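Local coordinates for protein flavin-dependent thymidylate synthase (Thermus thermophilus, PDB 6J61) that probably catalyses the reductive methylation of dUMP to dTMP, using methylenetetrahydrofolate as methyl donor, NADPH as reductant and bound FAD as cofactor, at residues A[50-55]-A[59-64]; A[78-83]-A[191-196]. All coordinates share one frame; numbering follows the deposited sequence.

How the contacts relate
Contacts 1 and 2 follow one another along the chain and do not touch: their centres are 24 Å apart and their nearest atoms about 13 Å. Contact 1 closes the turn between helix 42-54 and strand 65-73, whereas contact 2 joins 78-83, on helix 74-80 and the turn after it, to the start of helix 191-207. Each lies beside a different FAD of the tetramer. The FAD next to 78-83 is also hydrogen-bonded by Ser59 of another subunit, the same position that meets the FAD of contact 1. One cofactor site therefore combines, from separate subunits, the two regions in which these contacts lie, in keeping with FAD sites built from three monomers.

Contact 1 (A[50-55]-A[59-64]); sequences DYLMRH and SPFEMV. With FAD (flavin-adenine dinucleotide), chain E.
Leu52 and Phe61 both carry CG anti to their own carbonyl carbon (chi1 -64° and -65°), and both CB atoms point toward the opposing segment. Leu52 CB meets the Phe61 ring at its edge, near the ring plane, 3.3 Å from CE1. The leucine's far branch turns elsewhere, its CD1 lying 3.8 Å from Pro60 CB, so Leu52 is divided between two consecutive residues of 59-64. Met53, bent at chi2 and chi3, brings CE to 4.1 Å from Phe61 CE2, the two side chains running at about a right angle to each other. No hydrogen bond joins the segments. Were Phe61 replaced by an alanine, a gap would probably open beside Leu52 CB and the Met53 methyl would lose its contact to this ring. Around this apolar centre, Met53 also packs on helix 209-220, and Phe61 reaches His175, part of the FAD pocket. The polar work is done at the margin: Ser59 N gives a weak hydrogen bond to FAD O2' (3.4 Å), and Ser59 OG bonds Val88 O of a neighbouring subunit. The chemistry thus implies a division of labour, with buried hydrocarbon packing 59-64 against helix 42-54 while adjacent polar atoms face cofactor and subunit interface.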
loop_
_atom_site.group_PDB
_atom_site.type_symbol
_atom_site.label_atom_id
_atom_site.label_comp_id
_atom_site.label_asym_id
_atom_site.label_seq_id
_atom_site.Cartn_x
_atom_site.Cartn_y
_atom_site.Cartn_z
ATOM N N ASP A 50 19.922 -5.005 15.764
ATOM C CA ASP A 50 19.208 -5.947 16.610
ATOM C C ASP A 50 18.087 -5.218 17.329
ATOM O O ASP A 50 16.970 -5.713 17.440
ATOM C CB ASP A 50 20.131 -6.548 17.657
ATOM C CG ASP A 50 19.441 -7.616 18.462
ATOM O OD1 ASP A 50 19.332 -8.752 17.947
ATOM O OD2 ASP A 50 18.978 -7.320 19.587
ATOM N N TYR A 51 18.404 -4.029 17.817
ATOM C CA TYR A 51 17.450 -3.208 18.538
ATOM C C TYR A 51 16.223 -2.842 17.685
ATOM O O TYR A 51 15.079 -2.948 18.146
ATOM C CB TYR A 51 18.167 -1.944 19.039
ATOM C CG TYR A 51 17.277 -0.937 19.727
ATOM C CD1 TYR A 51 16.444 -0.100 18.991
ATOM C CD2 TYR A 51 17.232 -0.851 21.119
ATOM C CE1 TYR A 51 15.586 0.786 19.616
ATOM C CE2 TYR A 51 16.374 0.037 21.759
ATOM C CZ TYR A 51 15.553 0.850 20.995
ATOM O OH TYR A 51 14.687 1.723 21.600
ATOM N N LEU A 52 16.465 -2.415 16.446
ATOM C CA LEU A 52 15.384 -2.014 15.545
ATOM C C LEU A 52 14.410 -3.157 15.261
ATOM O O LEU A 52 13.206 -2.953 15.180
ATOM C CB LEU A 52 15.971 -1.486 14.226
ATOM C CG LEU A 52 16.825 -0.212 14.296
ATOM C CD1 LEU A 52 17.431 0.076 12.934
ATOM C CD2 LEU A 52 15.980 0.954 14.763
ATOM N N MET A 53 14.954 -4.353 15.097
ATOM C CA MET A 53 14.161 -5.543 14.837
ATOM C C MET A 53 13.270 -5.826 16.060
ATOM O O MET A 53 12.068 -6.024 15.925
ATOM C CB MET A 53 15.117 -6.714 14.563
ATOM C CG MET A 53 14.482 -8.083 14.405
ATOM S SD MET A 53 13.615 -8.284 12.870
ATOM C CE MET A 53 14.950 -8.289 11.729
ATOM N N ARG A 54 13.877 -5.824 17.245
ATOM C CA ARG A 54 13.190 -6.070 18.520
ATOM C C ARG A 54 12.024 -5.135 18.797
ATOM O O ARG A 54 10.951 -5.575 19.213
ATOM C CB ARG A 54 14.155 -5.906 19.700
ATOM C CG ARG A 54 15.069 -7.061 19.981
ATOM C CD ARG A 54 15.832 -6.802 21.274
ATOM N NE ARG A 54 16.871 -5.786 21.129
ATOM C CZ ARG A 54 17.363 -5.065 22.132
ATOM N NH1 ARG A 54 16.910 -5.235 23.363
ATOM N NH2 ARG A 54 18.320 -4.177 21.907
ATOM N N HIS A 55 12.256 -3.841 18.594
ATOM C CA HIS A 55 11.249 -2.824 18.865
ATOM C C HIS A 55 10.277 -2.491 17.739
ATOM O O HIS A 55 9.501 -1.533 17.848
ATOM C CB HIS A 55 11.936 -1.549 19.341
ATOM C CG HIS A 55 12.630 -1.704 20.656
ATOM N ND1 HIS A 55 12.255 -1.003 21.781
ATOM C CD2 HIS A 55 13.645 -2.516 21.039
ATOM C CE1 HIS A 55 13.007 -1.378 22.802
ATOM N NE2 HIS A 55 13.858 -2.296 22.378
ATOM N N SER A 59 10.903 1.103 9.630
ATOM C CA SER A 59 11.295 2.014 8.551
ATOM C C SER A 59 12.714 1.823 8.007
ATOM O O SER A 59 12.918 1.789 6.789
ATOM C CB SER A 59 11.130 3.469 8.995
ATOM O OG SER A 59 9.853 3.968 8.647
ATOM N N PRO A 60 13.713 1.710 8.900
ATOM C CA PRO A 60 15.105 1.527 8.472
ATOM C C PRO A 60 15.301 0.334 7.554
ATOM O O PRO A 60 16.080 0.401 6.590
ATOM C CB PRO A 60 15.851 1.381 9.789
ATOM C CG PRO A 60 15.080 2.315 10.684
ATOM C CD PRO A 60 13.641 1.949 10.351
ATOM N N PHE A 61 14.584 -0.750 7.848
ATOM C CA PHE A 61 14.674 -1.961 7.047
ATOM C C PHE A 61 14.033 -1.819 5.667
ATOM O O PHE A 61 14.279 -2.623 4.768
ATOM C CB PHE A 61 14.050 -3.134 7.804
ATOM C CG PHE A 61 14.794 -3.497 9.060
ATOM C CD1 PHE A 61 14.564 -2.808 10.246
ATOM C CD2 PHE A 61 15.752 -4.508 9.048
ATOM C CE1 PHE A 61 15.282 -3.123 11.404
ATOM C CE2 PHE A 61 16.472 -4.828 10.198
ATOM C CZ PHE A 61 16.238 -4.136 11.375
ATOM N N GLU A 62 13.205 -0.800 5.489
ATOM C CA GLU A 62 12.580 -0.596 4.193
ATOM C C GLU A 62 13.526 0.141 3.249
ATOM O O GLU A 62 13.219 0.284 2.057
ATOM C CB GLU A 62 11.295 0.209 4.336
ATOM C CG GLU A 62 10.050 -0.623 4.483
ATOM C CD GLU A 62 8.833 0.241 4.730
ATOM O OE1 GLU A 62 8.637 0.668 5.877
ATOM O OE2 GLU A 62 8.080 0.514 3.774
ATOM N N MET A 63 14.666 0.602 3.777
ATOM C CA MET A 63 15.635 1.320 2.963
ATOM C C MET A 63 16.523 0.385 2.167
ATOM O O MET A 63 17.403 0.835 1.435
ATOM C CB MET A 63 16.498 2.252 3.813
ATOM C CG MET A 63 15.742 3.425 4.434
ATOM S SD MET A 63 14.636 4.226 3.264
ATOM C CE MET A 63 13.764 5.410 4.282
ATOM N N VAL A 64 16.293 -0.916 2.312
ATOM C CA VAL A 64 17.046 -1.936 1.591
ATOM C C VAL A 64 16.067 -2.626 0.641
ATOM O O VAL A 64 14.969 -2.995 1.051
ATOM C CB VAL A 64 17.648 -2.964 2.572
ATOM C CG1 VAL A 64 18.174 -4.182 1.816
ATOM C CG2 VAL A 64 18.763 -2.305 3.383
HETATM P PA FAD E . 1.694 0.936 8.238
HETATM O O1A FAD E . 2.240 2.236 7.773
HETATM O O2A FAD E . 0.086 1.060 8.392
HETATM O O5B FAD E . 2.050 -0.177 7.148
HETATM C C5B FAD E . 1.707 -1.461 7.664
HETATM C C4B FAD E . 2.427 -2.515 6.824
HETATM O O4B FAD E . 2.004 -2.412 5.440
HETATM C C3B FAD E . 3.929 -2.293 6.846
HETATM O O3B FAD E . 4.571 -2.985 7.914
HETATM C C2B FAD E . 4.365 -2.773 5.470
HETATM O O2B FAD E . 4.592 -4.185 5.500
HETATM C C1B FAD E . 3.171 -2.374 4.561
HETATM N N9A FAD E . 3.319 -1.021 3.943
HETATM C C8A FAD E . 2.491 0.062 4.127
HETATM N N7A FAD E . 2.901 1.081 3.436
HETATM C C5A FAD E . 4.014 0.740 2.756
HETATM C C6A FAD E . 4.885 1.414 1.856
HETATM N N6A FAD E . 4.645 2.737 1.518
HETATM N N1A FAD E . 5.951 0.739 1.339
HETATM C C2A FAD E . 6.194 -0.544 1.660
HETATM N N3A FAD E . 5.396 -1.214 2.504
HETATM C C4A FAD E . 4.308 -0.619 3.068
HETATM N N1 FAD E . 9.548 6.405 12.549
HETATM C C2 FAD E . 10.380 7.393 12.198
HETATM O O2 FAD E . 10.149 8.009 11.162
HETATM N N3 FAD E . 11.467 7.745 12.938
HETATM C C4 FAD E . 11.795 7.098 14.111
HETATM O O4 FAD E . 12.773 7.427 14.760
HETATM C C4X FAD E . 10.906 5.981 14.550
HETATM N N5 FAD E . 11.116 5.274 15.658
HETATM C C5X FAD E . 10.291 4.259 16.035
HETATM C C6 FAD E . 10.564 3.524 17.240
HETATM C C7 FAD E . 9.728 2.485 17.639
HETATM C C7M FAD E . 10.060 1.742 18.917
HETATM C C8 FAD E . 8.578 2.132 16.855
HETATM C C8M FAD E . 7.660 1.003 17.279
HETATM C C9 FAD E . 8.284 2.836 15.671
HETATM C C9A FAD E . 9.129 3.910 15.232
HETATM N N10 FAD E . 8.866 4.647 14.032
HETATM C C10 FAD E . 9.731 5.676 13.668
HETATM C "C1'" FAD E . 7.704 4.364 13.170
HETATM C "C2'" FAD E . 7.935 3.194 12.201
HETATM O "O2'" FAD E . 9.185 3.342 11.523
HETATM C "C3'" FAD E . 6.761 3.125 11.188
HETATM O "O3'" FAD E . 6.757 4.279 10.333
HETATM C "C4'" FAD E . 5.392 3.029 11.915
HETATM O "O4'" FAD E . 5.505 2.231 13.108
HETATM C "C5'" FAD E . 4.365 2.392 10.991
HETATM O "O5'" FAD E . 4.554 0.978 11.030
HETATM P P FAD E . 3.951 0.338 9.699
HETATM O O1P FAD E . 4.590 0.967 8.510
HETATM O O2P FAD E . 4.266 -1.233 9.729
HETATM O O3P FAD E . 2.317 0.544 9.709
#

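Contact 2 (A[78-83]-A[191-196]); sequences RQWFRH and WEIRQY. With FAD (flavin-adenine dinucleotide), chain N; PO4 (phosphate ion), chain L.
Gln79 NE2 donates to O1 of a bound phosphate at 2.8 Å (N-H...O angle 153°), while the other arm of the same amide, OE1, lies 3.5 Å from Ile193 CG2 on helix 191-207. The extended glutamine chain thus spans an anion and an apolar neighbour. Arg82 reaches the phosphate too: O3 sits at the edge of its guanidinium, near the plane, 3.0 Å from NH2, with a weaker bond from NH1. FAD O2 lies over one face of that guanidinium, 3.7 Å above its plane.

The packing across the helices rests on Ile193 and Trp80. With CG1 anti to the backbone N (chi1 -166°), Ile193 extends CD1 to 3.8 Å from Trp80 N and 4.1 Å from Trp80 CB. The indole then leans toward Tyr196, its CZ3 3.5 Å from Tyr196 CB; the two rings meet obliquely, planes at 66°. Phe180 stacks on Trp80, and Tyr196 OH is hydrogen-bonded to Lys71 O, which fixes the phenol's far end.

Ser92, Gly93 and Arg157 of a neighbouring subunit also bind the phosphate. Together with Gln79 and Arg82 they are predicted dUMP ligands, consistent with the ion, probably from the crystallisation liquor, marking the nucleotide's phosphate site. Ile193 touches Arg184, the predicted activator of dUMP, which is hydrogen-bonded to His83. The chemistry therefore implies an apolar helix-helix seam that backs an anion pocket, with Gln79 belonging to both.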
loop_
_atom_site.group_PDB
_atom_site.type_symbol
_atom_site.label_atom_id
_atom_site.label_comp_id
_atom_site.label_asym_id
_atom_site.label_seq_id
_atom_site.Cartn_x
_atom_site.Cartn_y
_atom_site.Cartn_z
ATOM N N ARG A 78 0.563 -17.558 -7.841
ATOM C CA ARG A 78 -0.638 -16.972 -7.267
ATOM C C ARG A 78 -0.574 -16.746 -5.755
ATOM O O ARG A 78 -1.150 -15.775 -5.247
ATOM C CB ARG A 78 -1.863 -17.822 -7.630
ATOM C CG ARG A 78 -2.316 -17.588 -9.060
ATOM C CD ARG A 78 -3.370 -18.573 -9.519
ATOM N NE ARG A 78 -4.655 -18.412 -8.846
ATOM C CZ ARG A 78 -5.211 -19.334 -8.061
ATOM N NH1 ARG A 78 -4.591 -20.486 -7.841
ATOM N NH2 ARG A 78 -6.397 -19.108 -7.512
ATOM N N GLN A 79 0.115 -17.633 -5.035
ATOM C CA GLN A 79 0.249 -17.488 -3.590
ATOM C C GLN A 79 1.276 -16.403 -3.355
ATOM O O GLN A 79 1.179 -15.602 -2.429
ATOM C CB GLN A 79 0.747 -18.787 -2.967
ATOM C CG GLN A 79 0.024 -19.996 -3.494
ATOM C CD GLN A 79 0.357 -21.241 -2.719
ATOM O OE1 GLN A 79 1.524 -21.521 -2.457
ATOM N NE2 GLN A 79 -0.669 -22.008 -2.353
ATOM N N TRP A 80 2.271 -16.389 -4.217
ATOM C CA TRP A 80 3.311 -15.407 -4.115
ATOM C C TRP A 80 2.732 -14.009 -4.333
ATOM O O TRP A 80 3.109 -13.057 -3.640
ATOM C CB TRP A 80 4.381 -15.691 -5.166
ATOM C CG TRP A 80 5.718 -15.091 -4.870
ATOM C CD1 TRP A 80 5.981 -13.816 -4.443
ATOM C CD2 TRP A 80 6.985 -15.731 -5.024
ATOM N NE1 TRP A 80 7.342 -13.625 -4.324
ATOM C CE2 TRP A 80 7.980 -14.786 -4.675
ATOM C CE3 TRP A 80 7.379 -17.008 -5.428
ATOM C CZ2 TRP A 80 9.341 -15.086 -4.718
ATOM C CZ3 TRP A 80 8.735 -17.302 -5.475
ATOM C CH2 TRP A 80 9.698 -16.347 -5.123
ATOM N N PHE A 81 1.814 -13.883 -5.286
ATOM C CA PHE A 81 1.242 -12.578 -5.601
ATOM C C PHE A 81 0.235 -12.053 -4.584
ATOM O O PHE A 81 -0.189 -10.903 -4.675
ATOM C CB PHE A 81 0.629 -12.585 -7.012
ATOM C CG PHE A 81 1.631 -12.824 -8.114
ATOM C CD1 PHE A 81 2.990 -12.975 -7.830
ATOM C CD2 PHE A 81 1.214 -12.931 -9.438
ATOM C CE1 PHE A 81 3.919 -13.233 -8.853
ATOM C CE2 PHE A 81 2.135 -13.188 -10.465
ATOM C CZ PHE A 81 3.486 -13.339 -10.168
ATOM N N ARG A 82 -0.135 -12.890 -3.617
ATOM C CA ARG A 82 -1.066 -12.485 -2.565
ATOM C C ARG A 82 -0.431 -11.370 -1.745
ATOM O O ARG A 82 -1.114 -10.673 -1.001
ATOM C CB ARG A 82 -1.391 -13.661 -1.636
ATOM C CG ARG A 82 -2.301 -14.719 -2.238
ATOM C CD ARG A 82 -3.697 -14.171 -2.494
ATOM N NE ARG A 82 -4.509 -15.063 -3.326
ATOM C CZ ARG A 82 -4.769 -16.331 -3.030
ATOM N NH1 ARG A 82 -4.282 -16.868 -1.917
ATOM N NH2 ARG A 82 -5.507 -17.063 -3.854
ATOM N N HIS A 83 0.885 -11.237 -1.877
ATOM C CA HIS A 83 1.666 -10.224 -1.181
ATOM C C HIS A 83 1.657 -8.976 -2.046
ATOM O O HIS A 83 2.343 -8.891 -3.073
ATOM C CB HIS A 83 3.093 -10.727 -0.956
ATOM C CG HIS A 83 3.162 -11.949 -0.094
ATOM N ND1 HIS A 83 3.413 -11.893 1.260
ATOM C CD2 HIS A 83 2.959 -13.257 -0.383
ATOM C CE1 HIS A 83 3.359 -13.111 1.767
ATOM N NE2 HIS A 83 3.085 -13.957 0.792
ATOM N N TRP A 191 4.460 -26.658 0.357
ATOM C CA TRP A 191 5.840 -27.068 0.111
ATOM C C TRP A 191 6.528 -26.369 -1.068
ATOM O O TRP A 191 7.656 -25.887 -0.931
ATOM C CB TRP A 191 5.916 -28.591 -0.105
ATOM C CG TRP A 191 7.326 -29.119 -0.201
ATOM C CD1 TRP A 191 8.138 -29.481 0.840
ATOM C CD2 TRP A 191 8.113 -29.287 -1.393
ATOM N NE1 TRP A 191 9.379 -29.858 0.371
ATOM C CE2 TRP A 191 9.390 -29.749 -0.994
ATOM C CE3 TRP A 191 7.864 -29.092 -2.754
ATOM C CZ2 TRP A 191 10.413 -30.019 -1.910
ATOM C CZ3 TRP A 191 8.888 -29.362 -3.668
ATOM C CH2 TRP A 191 10.145 -29.821 -3.238
ATOM N N GLU A 192 5.868 -26.320 -2.222
ATOM C CA GLU A 192 6.481 -25.695 -3.392
ATOM C C GLU A 192 6.996 -24.292 -3.100
ATOM O O GLU A 192 8.172 -23.990 -3.317
ATOM C CB GLU A 192 5.498 -25.628 -4.572
ATOM C CG GLU A 192 5.232 -26.945 -5.301
ATOM C CD GLU A 192 4.709 -28.025 -4.379
ATOM O OE1 GLU A 192 3.939 -27.713 -3.443
ATOM O OE2 GLU A 192 5.064 -29.194 -4.597
ATOM N N ILE A 193 6.116 -23.434 -2.599
ATOM C CA ILE A 193 6.526 -22.077 -2.332
ATOM C C ILE A 193 7.517 -22.002 -1.166
ATOM O O ILE A 193 8.361 -21.098 -1.121
ATOM C CB ILE A 193 5.299 -21.152 -2.119
ATOM C CG1 ILE A 193 5.755 -19.692 -2.178
ATOM C CG2 ILE A 193 4.609 -21.466 -0.806
ATOM C CD1 ILE A 193 4.654 -18.701 -2.437
ATOM N N ARG A 194 7.454 -22.956 -0.240
ATOM C CA ARG A 194 8.411 -22.933 0.863
ATOM C C ARG A 194 9.820 -23.004 0.285
ATOM O O ARG A 194 10.707 -22.258 0.697
ATOM C CB ARG A 194 8.210 -24.114 1.820
ATOM C CG ARG A 194 6.897 -24.106 2.556
ATOM C CD ARG A 194 7.108 -24.438 4.026
ATOM N NE ARG A 194 7.721 -25.741 4.228
ATOM C CZ ARG A 194 7.097 -26.888 4.004
ATOM N NH1 ARG A 194 5.845 -26.886 3.573
ATOM N NH2 ARG A 194 7.721 -28.038 4.219
ATOM N N GLN A 195 10.011 -23.904 -0.681
ATOM C CA GLN A 195 11.309 -24.096 -1.315
ATOM C C GLN A 195 11.779 -22.805 -1.956
ATOM O O GLN A 195 12.958 -22.480 -1.896
ATOM C CB GLN A 195 11.245 -25.222 -2.363
ATOM C CG GLN A 195 10.696 -26.551 -1.835
ATOM C CD GLN A 195 11.103 -26.831 -0.386
ATOM O OE1 GLN A 195 12.289 -26.871 -0.056
ATOM N NE2 GLN A 195 10.110 -27.013 0.486
ATOM N N TYR A 196 10.865 -22.060 -2.564
ATOM C CA TYR A 196 11.245 -20.791 -3.177
ATOM C C TYR A 196 11.656 -19.802 -2.094
ATOM O O TYR A 196 12.582 -19.022 -2.271
ATOM C CB TYR A 196 10.087 -20.216 -4.005
ATOM C CG TYR A 196 10.025 -20.768 -5.405
ATOM C CD1 TYR A 196 10.818 -20.225 -6.425
ATOM C CD2 TYR A 196 9.205 -21.860 -5.710
ATOM C CE1 TYR A 196 10.795 -20.761 -7.719
ATOM C CE2 TYR A 196 9.171 -22.396 -6.992
ATOM C CZ TYR A 196 9.971 -21.847 -7.988
ATOM O OH TYR A 196 9.973 -22.407 -9.240
HETATM P PA FAD N . 1.289 -8.295 1.964
HETATM O O1A FAD N . 0.326 -8.490 0.853
HETATM O O2A FAD N . 2.773 -8.086 1.357
HETATM O O5B FAD N . 0.858 -6.987 2.786
HETATM C C5B FAD N . 1.652 -6.878 3.970
HETATM C C4B FAD N . 0.946 -5.892 4.892
HETATM O O4B FAD N . 0.861 -4.608 4.235
HETATM C C3B FAD N . -0.484 -6.329 5.164
HETATM O O3B FAD N . -0.604 -7.216 6.277
HETATM C C2B FAD N . -1.223 -5.015 5.368
HETATM O O2B FAD N . -1.152 -4.617 6.743
HETATM C C1B FAD N . -0.485 -4.037 4.415
HETATM N N9A FAD N . -1.165 -3.862 3.094
HETATM C C8A FAD N . -0.596 -4.047 1.856
HETATM N N7A FAD N . -1.458 -3.807 0.907
HETATM C C5A FAD N . -2.639 -3.450 1.451
HETATM C C6A FAD N . -3.918 -3.080 0.935
HETATM N N6A FAD N . -4.138 -3.035 -0.428
HETATM N N1A FAD N . -4.910 -2.773 1.803
HETATM C C2A FAD N . -4.716 -2.811 3.130
HETATM N N3A FAD N . -3.531 -3.154 3.660
HETATM C C4A FAD N . -2.479 -3.478 2.871
HETATM N N1 FAD N . -5.904 -16.175 1.200
HETATM C C2 FAD N . -7.061 -16.449 0.576
HETATM O O2 FAD N . -7.428 -15.701 -0.314
HETATM N N3 FAD N . -7.841 -17.512 0.889
HETATM C C4 FAD N . -7.496 -18.404 1.887
HETATM O O4 FAD N . -8.212 -19.356 2.157
HETATM C C4X FAD N . -6.216 -18.153 2.627
HETATM N N5 FAD N . -5.779 -18.936 3.613
HETATM C C5X FAD N . -4.613 -18.686 4.274
HETATM C C6 FAD N . -4.189 -19.559 5.337
HETATM C C7 FAD N . -3.002 -19.313 6.022
HETATM C C7M FAD N . -2.596 -20.261 7.136
HETATM C C8 FAD N . -2.180 -18.185 5.676
HETATM C C8M FAD N . -0.887 -17.903 6.412
HETATM C C9 FAD N . -2.568 -17.314 4.642
HETATM C C9A FAD N . -3.787 -17.537 3.917
HETATM N N10 FAD N . -4.218 -16.668 2.859
HETATM C C10 FAD N . -5.422 -16.949 2.203
HETATM C "C1'" FAD N . -3.431 -15.482 2.434
HETATM C "C2'" FAD N . -3.581 -14.260 3.377
HETATM O "O2'" FAD N . -4.958 -13.910 3.546
HETATM C "C3'" FAD N . -2.796 -13.053 2.803
HETATM O "O3'" FAD N . -3.400 -12.619 1.571
HETATM C "C4'" FAD N . -1.299 -13.421 2.552
HETATM O "O4'" FAD N . -0.779 -14.208 3.640
HETATM C "C5'" FAD N . -0.460 -12.152 2.412
HETATM O "O5'" FAD N . -0.250 -11.615 3.716
HETATM P P FAD N . -0.129 -10.010 3.623
HETATM O O1P FAD N . -1.277 -9.445 2.857
HETATM O O2P FAD N . -0.130 -9.447 5.121
HETATM O O3P FAD N . 1.323 -9.643 2.912
HETATM P P PO4 L . -4.330 -21.236 -3.035
HETATM O O1 PO4 L . -3.113 -21.746 -3.719
HETATM O O2 PO4 L . -5.532 -21.865 -3.639
HETATM O O3 PO4 L . -4.407 -19.764 -3.199
HETATM O O4 PO4 L . -4.263 -21.567 -1.588
#